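Local coordinates for protein BugD (Bordetella pertussis Tohama I, PDB 2F5X) that binds aspartic acid as a periplasmic solute receptor, probably to deliver it to a tripartite tricarboxylate-type transporter, at residues K172-K184 with D191-V205. Sequence-based numbering, arbitrary orientation.
Sequences KGTAPAMNDLLGK and DQTTNTTQQITSGKV. With ASP (aspartic acid), chain D.
T174 and D191 hold the ligand ends of the two segments together: T174 OG1 donates to D191 OD1 over 2.8 Å, coming from above the carboxylate plane. The backbone N of Q192 reaches the same oxygen from the opposite face, and N195 ND2 gives a nearly straight bond (177°) to D191 OD2 at its syn lone pair. Three donors thus fix the rotation of this buried carboxylate and probably stabilise its negative charge. The T174 hydroxyl can turn to D191 because chi1 (52°) sets OG1 between its own backbone N and carbonyl carbon. Besides gripping D191, N195 ND2 makes a weak 3.3 Å bond to T174 O.

The same residues reach the ligand: the T174 backbone N donates to the aspartic acid O, while Q192 OE1 accepts from the N of the aspartic acid ligand at 3.0 Å. D191 is thus a second-shell residue, holding T174 and Q192 in place in the pocket wall. G173, the N-cap residue, brings its CA to 3.3 Å from the ligand O, a closeness that suits a residue without a side chain.

Farther out, the contact turns apolar. The selenomethionine M178, flexible enough to bend at chi2 and chi3, runs alongside Q199 in the opposite direction, its CE 3.8 Å from Q199 CG. L182 CD2 packs on V205 CG1 at 3.7 Å, and L181 CD2 meets that methyl too. K204 NZ bonds Q199 OE1 in the carbonyl plane, and L182 lies against this polar pair.

Helix 174-182 is the connection of a beta-alpha-beta crossover from strand 167-170 to strand 188-192, both parallel to strand 141-144. Helix 193-201 continues directly from strand 188-192, and the two helix segments run roughly parallel, 24° apart; I116 of strand 102-117 backs M178 and L181, and P30 of helix 30-46 touches T174 and N195.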
loop_
_atom_site.group_PDB
_atom_site.type_symbol
_atom_site.label_atom_id
_atom_site.label_comp_id
_atom_site.label_asym_id
_atom_site.label_seq_id
_atom_site.Cartn_x
_atom_site.Cartn_y
_atom_site.Cartn_z
ATOM N N LYS A 172 -10.865 3.889 6.342
ATOM C CA LYS A 172 -9.592 4.427 6.831
ATOM C C LYS A 172 -8.428 3.460 6.637
ATOM O O LYS A 172 -7.311 3.714 7.093
ATOM C CB LYS A 172 -9.708 4.833 8.304
ATOM C CG LYS A 172 -10.490 6.125 8.508
ATOM C CD LYS A 172 -10.677 6.421 9.994
ATOM C CE LYS A 172 -11.170 7.848 10.223
ATOM N NZ LYS A 172 -12.181 8.308 9.225
ATOM N N GLY A 173 -8.704 2.332 5.997
ATOM C CA GLY A 173 -7.698 1.317 5.730
ATOM C C GLY A 173 -8.396 0.090 5.195
ATOM O O GLY A 173 -9.626 0.008 5.259
ATOM N N THR A 174 -7.648 -0.865 4.654
ATOM C CA THR A 174 -8.326 -2.095 4.215
ATOM C C THR A 174 -8.557 -3.118 5.317
ATOM O O THR A 174 -9.200 -4.133 5.066
ATOM C CB THR A 174 -7.646 -2.758 3.005
ATOM O OG1 THR A 174 -6.250 -2.937 3.290
ATOM C CG2 THR A 174 -7.711 -1.823 1.788
ATOM N N ALA A 175 -8.068 -2.864 6.531
ATOM C CA ALA A 175 -8.505 -3.676 7.664
ATOM C C ALA A 175 -10.021 -3.492 7.941
ATOM O O ALA A 175 -10.767 -4.482 7.925
ATOM C CB ALA A 175 -7.647 -3.409 8.928
ATOM N N PRO A 176 -10.503 -2.268 8.180
ATOM C CA PRO A 176 -11.957 -2.064 8.314
ATOM C C PRO A 176 -12.727 -2.446 7.046
ATOM O O PRO A 176 -13.845 -2.962 7.150
ATOM C CB PRO A 176 -12.103 -0.561 8.595
ATOM C CG PRO A 176 -10.810 0.046 8.295
ATOM C CD PRO A 176 -9.756 -1.022 8.419
ATOM N N ALA A 177 -12.143 -2.211 5.873
ATOM C CA ALA A 177 -12.816 -2.617 4.629
ATOM C C ALA A 177 -12.987 -4.131 4.589
ATOM O O ALA A 177 -14.065 -4.627 4.259
ATOM C CB ALA A 177 -12.056 -2.131 3.422
HETATM N N MSE A 178 -11.924 -4.857 4.941
HETATM C CA MSE A 178 -11.970 -6.322 4.989
HETATM C C MSE A 178 -13.036 -6.831 5.957
HETATM O O MSE A 178 -13.737 -7.811 5.657
HETATM C CB MSE A 178 -10.605 -6.911 5.367
HETATM C CG MSE A 178 -10.598 -8.438 5.446
HETATM SE SE MSE A 178 -10.922 -9.330 3.735
HETATM C CE MSE A 178 -9.085 -9.111 2.987
ATOM N N ASN A 179 -13.157 -6.170 7.110
ATOM C CA ASN A 179 -14.222 -6.492 8.061
ATOM C C ASN A 179 -15.583 -6.474 7.365
ATOM O O ASN A 179 -16.381 -7.401 7.517
ATOM C CB ASN A 179 -14.249 -5.487 9.219
ATOM C CG ASN A 179 -13.108 -5.671 10.198
ATOM O OD1 ASN A 179 -12.526 -4.682 10.679
ATOM N ND2 ASN A 179 -12.786 -6.925 10.525
ATOM N N ASP A 180 -15.845 -5.412 6.610
ATOM C CA ASP A 180 -17.119 -5.279 5.921
ATOM C C ASP A 180 -17.259 -6.295 4.790
ATOM O O ASP A 180 -18.358 -6.809 4.550
ATOM C CB ASP A 180 -17.325 -3.856 5.400
ATOM C CG ASP A 180 -18.027 -2.961 6.404
ATOM O OD1 ASP A 180 -18.246 -3.391 7.559
ATOM O OD2 ASP A 180 -18.408 -1.813 6.116
ATOM N N LEU A 181 -16.160 -6.592 4.098
ATOM C CA LEU A 181 -16.204 -7.586 3.024
ATOM C C LEU A 181 -16.534 -8.964 3.597
ATOM O O LEU A 181 -17.409 -9.676 3.083
ATOM C CB LEU A 181 -14.876 -7.618 2.259
ATOM C CG LEU A 181 -14.833 -8.463 0.985
ATOM C CD1 LEU A 181 -15.325 -7.653 -0.189
ATOM C CD2 LEU A 181 -13.402 -8.918 0.721
ATOM N N LEU A 182 -15.855 -9.325 4.684
ATOM C CA LEU A 182 -16.139 -10.583 5.374
ATOM C C LEU A 182 -17.568 -10.615 5.904
ATOM O O LEU A 182 -18.197 -11.677 5.937
ATOM C CB LEU A 182 -15.146 -10.826 6.515
ATOM C CG LEU A 182 -13.697 -11.095 6.111
ATOM C CD1 LEU A 182 -12.799 -11.076 7.348
ATOM C CD2 LEU A 182 -13.548 -12.412 5.370
ATOM N N GLY A 183 -18.083 -9.448 6.281
ATOM C CA GLY A 183 -19.438 -9.320 6.800
ATOM C C GLY A 183 -20.490 -9.210 5.713
ATOM O O GLY A 183 -21.680 -9.066 6.017
ATOM N N LYS A 184 -20.045 -9.290 4.456
ATOM C CA LYS A 184 -20.913 -9.188 3.273
ATOM C C LYS A 184 -21.621 -7.830 3.158
ATOM O O LYS A 184 -22.687 -7.733 2.548
ATOM C CB LYS A 184 -21.902 -10.382 3.205
ATOM C CG LYS A 184 -21.166 -11.719 3.164
ATOM C CD LYS A 184 -22.051 -12.931 3.355
ATOM C CE LYS A 184 -21.198 -14.190 3.229
ATOM N NZ LYS A 184 -22.018 -15.436 3.213
ATOM N N ASP A 191 -6.855 -5.441 -2.967
ATOM C CA ASP A 191 -6.139 -5.230 -1.695
ATOM C C ASP A 191 -4.805 -5.992 -1.735
ATOM O O ASP A 191 -4.617 -6.892 -2.567
ATOM C CB ASP A 191 -7.074 -5.644 -0.544
ATOM C CG ASP A 191 -6.520 -5.359 0.856
ATOM O OD1 ASP A 191 -5.570 -4.560 1.061
ATOM O OD2 ASP A 191 -7.054 -5.901 1.843
ATOM N N GLN A 192 -3.869 -5.598 -0.880
ATOM C CA GLN A 192 -2.515 -6.163 -0.888
ATOM C C GLN A 192 -2.465 -7.533 -0.243
ATOM O O GLN A 192 -3.229 -7.796 0.687
ATOM C CB GLN A 192 -1.564 -5.230 -0.166
ATOM C CG GLN A 192 -1.388 -3.887 -0.874
ATOM C CD GLN A 192 -0.899 -2.841 0.093
ATOM O OE1 GLN A 192 -1.666 -1.976 0.533
ATOM N NE2 GLN A 192 0.358 -2.931 0.454
ATOM N N THR A 193 -1.567 -8.395 -0.732
ATOM C CA THR A 193 -1.418 -9.750 -0.180
ATOM C C THR A 193 -1.024 -9.784 1.302
ATOM O O THR A 193 -1.287 -10.766 1.987
ATOM C CB THR A 193 -0.432 -10.604 -1.014
ATOM O OG1 THR A 193 0.848 -9.955 -1.080
ATOM C CG2 THR A 193 -0.903 -10.703 -2.468
ATOM N N THR A 194 -0.414 -8.713 1.801
ATOM C CA THR A 194 -0.100 -8.615 3.234
ATOM C C THR A 194 -1.367 -8.492 4.075
ATOM O O THR A 194 -1.315 -8.635 5.306
ATOM C CB THR A 194 0.784 -7.395 3.503
ATOM O OG1 THR A 194 0.298 -6.308 2.708
ATOM C CG2 THR A 194 2.219 -7.639 3.019
ATOM N N ASN A 195 -2.498 -8.207 3.423
ATOM C CA ASN A 195 -3.799 -8.221 4.101
ATOM C C ASN A 195 -4.742 -9.349 3.668
ATOM O O ASN A 195 -5.614 -9.778 4.450
ATOM C CB ASN A 195 -4.505 -6.863 3.958
ATOM C CG ASN A 195 -5.617 -6.672 4.981
ATOM O OD1 ASN A 195 -5.414 -6.881 6.183
ATOM N ND2 ASN A 195 -6.798 -6.276 4.509
ATOM N N THR A 196 -4.579 -9.836 2.439
ATOM C CA THR A 196 -5.569 -10.759 1.875
ATOM C C THR A 196 -5.172 -12.228 1.929
ATOM O O THR A 196 -6.039 -13.090 1.812
ATOM C CB THR A 196 -5.897 -10.428 0.413
ATOM O OG1 THR A 196 -4.719 -10.591 -0.386
ATOM C CG2 THR A 196 -6.313 -8.981 0.242
ATOM N N THR A 197 -3.878 -12.519 2.071
ATOM C CA THR A 197 -3.403 -13.908 1.985
ATOM C C THR A 197 -4.174 -14.827 2.924
ATOM O O THR A 197 -4.663 -15.872 2.521
ATOM C CB THR A 197 -1.904 -14.001 2.309
ATOM O OG1 THR A 197 -1.162 -13.306 1.309
ATOM C CG2 THR A 197 -1.413 -15.440 2.175
ATOM N N GLN A 198 -4.230 -14.398 4.180
ATOM C CA GLN A 198 -4.926 -15.033 5.283
ATOM C C GLN A 198 -6.368 -15.436 4.897
ATOM O O GLN A 198 -6.801 -16.594 5.081
ATOM C CB GLN A 198 -4.905 -14.023 6.469
ATOM C CG GLN A 198 -3.471 -13.418 6.850
ATOM C CD GLN A 198 -3.072 -12.089 6.145
ATOM O OE1 GLN A 198 -3.233 -11.949 4.943
ATOM N NE2 GLN A 198 -2.511 -11.137 6.910
ATOM N N GLN A 199 -7.099 -14.492 4.320
ATOM C CA GLN A 199 -8.488 -14.716 3.956
ATOM C C GLN A 199 -8.636 -15.535 2.678
ATOM O O GLN A 199 -9.603 -16.277 2.530
ATOM C CB GLN A 199 -9.228 -13.384 3.801
ATOM C CG GLN A 199 -8.967 -12.377 4.921
ATOM C CD GLN A 199 -9.362 -12.890 6.290
ATOM O OE1 GLN A 199 -10.206 -13.780 6.411
ATOM N NE2 GLN A 199 -8.745 -12.331 7.331
ATOM N N ILE A 200 -7.697 -15.381 1.751
ATOM C CA ILE A 200 -7.748 -16.144 0.507
ATOM C C ILE A 200 -7.468 -17.627 0.768
ATOM O O ILE A 200 -8.256 -18.481 0.357
ATOM C CB ILE A 200 -6.787 -15.573 -0.548
ATOM C CG1 ILE A 200 -7.266 -14.187 -1.009
ATOM C CG2 ILE A 200 -6.671 -16.531 -1.730
ATOM C CD1 ILE A 200 -6.222 -13.410 -1.810
ATOM N N THR A 201 -6.370 -17.935 1.458
ATOM C CA THR A 201 -5.949 -19.334 1.582
ATOM C C THR A 201 -6.907 -20.166 2.424
ATOM O O THR A 201 -6.952 -21.389 2.281
ATOM C CB THR A 201 -4.521 -19.466 2.140
ATOM O OG1 THR A 201 -4.445 -18.817 3.417
ATOM C CG2 THR A 201 -3.526 -18.724 1.265
ATOM N N SER A 202 -7.662 -19.506 3.296
ATOM C CA SER A 202 -8.661 -20.192 4.122
ATOM C C SER A 202 -10.009 -20.344 3.401
ATOM O O SER A 202 -10.935 -21.012 3.905
ATOM C CB SER A 202 -8.860 -19.424 5.425
ATOM O OG SER A 202 -9.412 -18.151 5.143
ATOM N N GLY A 203 -10.123 -19.733 2.221
ATOM C CA GLY A 203 -11.362 -19.785 1.448
ATOM C C GLY A 203 -12.460 -18.864 1.950
ATOM O O GLY A 203 -13.624 -19.022 1.575
ATOM N N LYS A 204 -12.101 -17.898 2.792
ATOM C CA LYS A 204 -13.084 -16.999 3.395
ATOM C C LYS A 204 -13.563 -15.922 2.428
ATOM O O LYS A 204 -14.675 -15.419 2.564
ATOM C CB LYS A 204 -12.528 -16.356 4.665
ATOM C CG LYS A 204 -12.550 -17.271 5.885
ATOM C CD LYS A 204 -11.798 -16.652 7.065
ATOM C CE LYS A 204 -12.622 -15.573 7.763
ATOM N NZ LYS A 204 -11.781 -14.556 8.500
ATOM N N VAL A 205 -12.728 -15.560 1.461
ATOM C CA VAL A 205 -13.146 -14.629 0.410
ATOM C C VAL A 205 -12.963 -15.285 -0.955
ATOM O O VAL A 205 -12.182 -16.223 -1.084
ATOM C CB VAL A 205 -12.358 -13.292 0.464
ATOM C CG1 VAL A 205 -12.608 -12.576 1.789
ATOM C CG2 VAL A 205 -10.845 -13.504 0.231
HETATM N N ASP D . -2.152 0.036 2.660
HETATM C CA ASP D . -3.453 0.501 3.225
HETATM C C ASP D . -3.666 -0.010 4.642
HETATM O O ASP D . -4.816 -0.109 5.112
HETATM C CB ASP D . -4.609 0.061 2.338
HETATM C CG ASP D . -4.586 0.730 0.988
HETATM O OD1 ASP D . -5.351 0.281 0.102
HETATM O OD2 ASP D . -3.839 1.710 0.732
HETATM O OXT ASP D . -2.675 -0.325 5.302
#